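Cysteine hydrolase (Vibrio cholerae, PDB 6V98) is a type VI secretion system effector, a cysteine hydrolase of the clan CA peptidase type that probably acts as a toxin against rival bacteria. Local coordinates at residues Ser82-Lys87 and Ser94-Val99. Numbering follows the deposited sequence.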
ATOM      1  N   SER A  82      -4.294  -0.373 -13.451  1.00 25.94           N
ATOM      2  CA  SER A  82      -3.679  -0.987 -14.616  1.00 25.94           C
ATOM      3  C   SER A  82      -2.595  -1.966 -14.182  1.00 27.43           C
ATOM      4  O   SER A  82      -2.006  -1.837 -13.108  1.00 34.13           O
ATOM      5  CB  SER A  82      -3.080   0.080 -15.539  1.00 27.46           C
ATOM      6  OG  SER A  82      -4.073   0.996 -15.984  1.00 30.30           O
ATOM      7  N   ASN A  83      -2.336  -2.954 -15.031  1.00 29.43           N
ATOM      8  CA  ASN A  83      -1.166  -3.793 -14.832  1.00 28.31           C
ATOM      9  C   ASN A  83       0.082  -3.070 -15.322  1.00 28.85           C
ATOM     10  O   ASN A  83       0.021  -2.182 -16.178  1.00 31.18           O
ATOM     11  CB  ASN A  83      -1.318  -5.119 -15.569  1.00 25.29           C
ATOM     12  CG  ASN A  83      -2.445  -5.952 -15.006  1.00 34.12           C
ATOM     13  OD1 ASN A  83      -2.743  -5.873 -13.820  1.00 31.60           O
ATOM     14  ND2 ASN A  83      -3.079  -6.747 -15.855  1.00 41.58           N
ATOM     15  N   VAL A  84       1.224  -3.464 -14.777  1.00 30.17           N
ATOM     16  CA  VAL A  84       2.499  -2.923 -15.206  1.00 32.11           C
ATOM     17  C   VAL A  84       3.113  -3.855 -16.244  1.00 31.80           C
ATOM     18  O   VAL A  84       2.675  -4.987 -16.438  1.00 31.03           O
ATOM     19  CB  VAL A  84       3.464  -2.701 -14.017  1.00 33.57           C
ATOM     20  CG1 VAL A  84       2.856  -1.730 -13.016  1.00 33.12           C
ATOM     21  CG2 VAL A  84       3.816  -4.031 -13.340  1.00 29.40           C
ATOM     22  N   THR A  85       4.148  -3.373 -16.918  1.00 28.78           N
ATOM     23  CA  THR A  85       4.928  -4.167 -17.855  1.00 30.93           C
ATOM     24  C   THR A  85       6.262  -4.512 -17.217  1.00 27.99           C
ATOM     25  O   THR A  85       6.958  -3.626 -16.713  1.00 33.31           O
ATOM     26  CB  THR A  85       5.157  -3.413 -19.160  1.00 32.95           C
ATOM     27  OG1 THR A  85       3.886  -3.032 -19.705  1.00 36.82           O
ATOM     28  CG2 THR A  85       5.906  -4.299 -20.154  1.00 34.00           C
ATOM     29  N   ILE A  86       6.601  -5.794 -17.218  1.00 30.21           N
ATOM     30  CA  ILE A  86       7.888  -6.258 -16.733  1.00 33.36           C
ATOM     31  C   ILE A  86       8.767  -6.514 -17.945  1.00 39.96           C
ATOM     32  O   ILE A  86       8.352  -7.197 -18.888  1.00 40.68           O
ATOM     33  CB  ILE A  86       7.755  -7.531 -15.882  1.00 31.02           C
ATOM     34  CG1 ILE A  86       6.667  -7.394 -14.814  1.00 37.98           C
ATOM     35  CG2 ILE A  86       9.100  -7.853 -15.241  1.00 33.79           C
ATOM     36  CD1 ILE A  86       6.955  -6.356 -13.767  1.00 37.94           C
ATOM     37  N   LYS A  87       9.977  -5.963 -17.926  1.00 33.85           N
ATOM     38  CA  LYS A  87      10.934  -6.135 -19.013  1.00 38.32           C
ATOM     39  C   LYS A  87      12.273  -6.499 -18.393  1.00 40.63           C
ATOM     40  O   LYS A  87      12.864  -5.691 -17.670  1.00 38.64           O
ATOM     41  CB  LYS A  87      11.041  -4.867 -19.857  1.00 41.79           C
ATOM     42  CG  LYS A  87      12.246  -4.845 -20.780  1.00 53.61           C
ATOM     43  CD  LYS A  87      11.841  -4.530 -22.204  1.00 59.38           C
ATOM     44  CE  LYS A  87      12.995  -4.772 -23.167  1.00 65.30           C
ATOM     45  NZ  LYS A  87      13.424  -6.198 -23.154  1.00 67.38           N
ATOM     46  N   SER A  94       7.330   3.924 -17.382  1.00 32.53           N
ATOM     47  CA  SER A  94       6.057   4.440 -17.884  1.00 30.61           C
ATOM     48  C   SER A  94       4.872   3.665 -17.320  1.00 32.28           C
ATOM     49  O   SER A  94       3.856   4.263 -16.941  1.00 31.15           O
ATOM     50  CB  SER A  94       6.038   4.402 -19.416  1.00 41.69           C
ATOM     51  OG  SER A  94       6.506   3.158 -19.894  1.00 44.64           O
ATOM     52  N   SER A  95       4.978   2.332 -17.254  1.00 31.97           N
ATOM     53  CA  SER A  95       3.840   1.542 -16.795  1.00 29.36           C
ATOM     54  C   SER A  95       3.620   1.706 -15.301  1.00 32.14           C
ATOM     55  O   SER A  95       2.476   1.652 -14.837  1.00 30.95           O
ATOM     56  CB  SER A  95       4.029   0.068 -17.157  1.00 30.76           C
ATOM     57  OG  SER A  95       5.031  -0.547 -16.361  1.00 32.51           O
ATOM     58  N   LEU A  96       4.692   1.913 -14.535  1.00 28.48           N
ATOM     59  CA  LEU A  96       4.521   2.189 -13.114  1.00 30.34           C
ATOM     60  C   LEU A  96       3.955   3.588 -12.897  1.00 31.21           C
ATOM     61  O   LEU A  96       3.097   3.789 -12.029  1.00 28.48           O
ATOM     62  CB  LEU A  96       5.852   2.007 -12.380  1.00 27.26           C
ATOM     63  CG  LEU A  96       5.758   2.211 -10.867  1.00 27.33           C
ATOM     64  CD1 LEU A  96       4.783   1.228 -10.297  1.00 25.33           C
ATOM     65  CD2 LEU A  96       7.131   2.052 -10.227  1.00 30.76           C
ATOM     66  N   LEU A  97       4.400   4.564 -13.698  1.00 30.08           N
ATOM     67  CA  LEU A  97       3.836   5.910 -13.623  1.00 25.73           C
ATOM     68  C   LEU A  97       2.325   5.897 -13.832  1.00 29.56           C
ATOM     69  O   LEU A  97       1.598   6.670 -13.198  1.00 31.16           O
ATOM     70  CB  LEU A  97       4.483   6.827 -14.672  1.00 27.00           C
ATOM     71  CG  LEU A  97       5.787   7.559 -14.350  1.00 36.99           C
ATOM     72  CD1 LEU A  97       6.383   8.140 -15.638  1.00 35.22           C
ATOM     73  CD2 LEU A  97       5.548   8.652 -13.314  1.00 27.82           C
ATOM     74  N   LYS A  98       1.835   5.052 -14.739  1.00 29.79           N
ATOM     75  CA  LYS A  98       0.401   5.008 -15.000  1.00 27.24           C
ATOM     76  C   LYS A  98      -0.359   4.531 -13.772  1.00 30.41           C
ATOM     77  O   LYS A  98      -1.418   5.074 -13.434  1.00 29.57           O
ATOM     78  CB  LYS A  98       0.116   4.102 -16.196  1.00 29.01           C
ATOM     79  CG  LYS A  98      -1.340   4.030 -16.581  1.00 42.16           C
ATOM     80  CD  LYS A  98      -1.521   3.208 -17.833  1.00 46.43           C
ATOM     81  CE  LYS A  98      -2.984   3.079 -18.174  1.00 50.28           C
ATOM     82  NZ  LYS A  98      -3.166   2.179 -19.341  1.00 57.33           N
ATOM     83  N   VAL A  99       0.187   3.529 -13.074  1.00 29.76           N
ATOM     84  CA  VAL A  99      -0.433   3.019 -11.857  1.00 25.77           C
ATOM     85  C   VAL A  99      -0.350   4.044 -10.739  1.00 23.86           C
ATOM     86  O   VAL A  99      -1.294   4.205  -9.960  1.00 25.80           O
ATOM     87  CB  VAL A  99       0.233   1.693 -11.440  1.00 25.42           C
ATOM     88  CG1 VAL A  99      -0.230   1.263 -10.032  1.00 24.76           C
ATOM     89  CG2 VAL A  99      -0.072   0.612 -12.463  1.00 28.31           C
TER
HETATM   90  O   HOH W   1       0.518   0.476 -16.324  1.00 31.11           O
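Thr85 gives its backbone N-H to the hydroxyl of Ser95, with N to OG at 3.0 Å. The bond is almost straight, at 175°. Ser95 OG lies between its own backbone N and carbonyl carbon (chi1 72°), and this places it at the amide. The same oxygen touches CB of Val84 at 3.5 Å. One turn further along helix 93-107, Val99 CG2 meets Val84 CG1 at 3.8 Å, and the two valine side chains cross at about a right angle. Val99 CG2 also presses on the carbonyl O of Ser82 at 3.2 Å. That oxygen is buried by the contact and has no polar partner in the model. At the outer edge the extended chain of Lys98 passes Ser82, with CE 3.2 Å from OG. The nearest Lys98 atom is a carbon, so this is packing; Ser82 OG bonds instead to Glu102 OE2, a turn further along the helix. A water donates to Asn83 O and Ser95 O, 2.7 Å from each, and so joins the two backbones.

Thr92 OG1 bonds to Ser95 OG, so the Ser95 hydroxyl has two hydrogen-bond partners. Ile50 and Ile48 of strand 44-50 back Val84 and Val99, respectively. The segment leading into hairpin 86-91 is thus fastened to the following helix by one direct bond, one water bridge and apolar packing, with Ser82 O left without a partner.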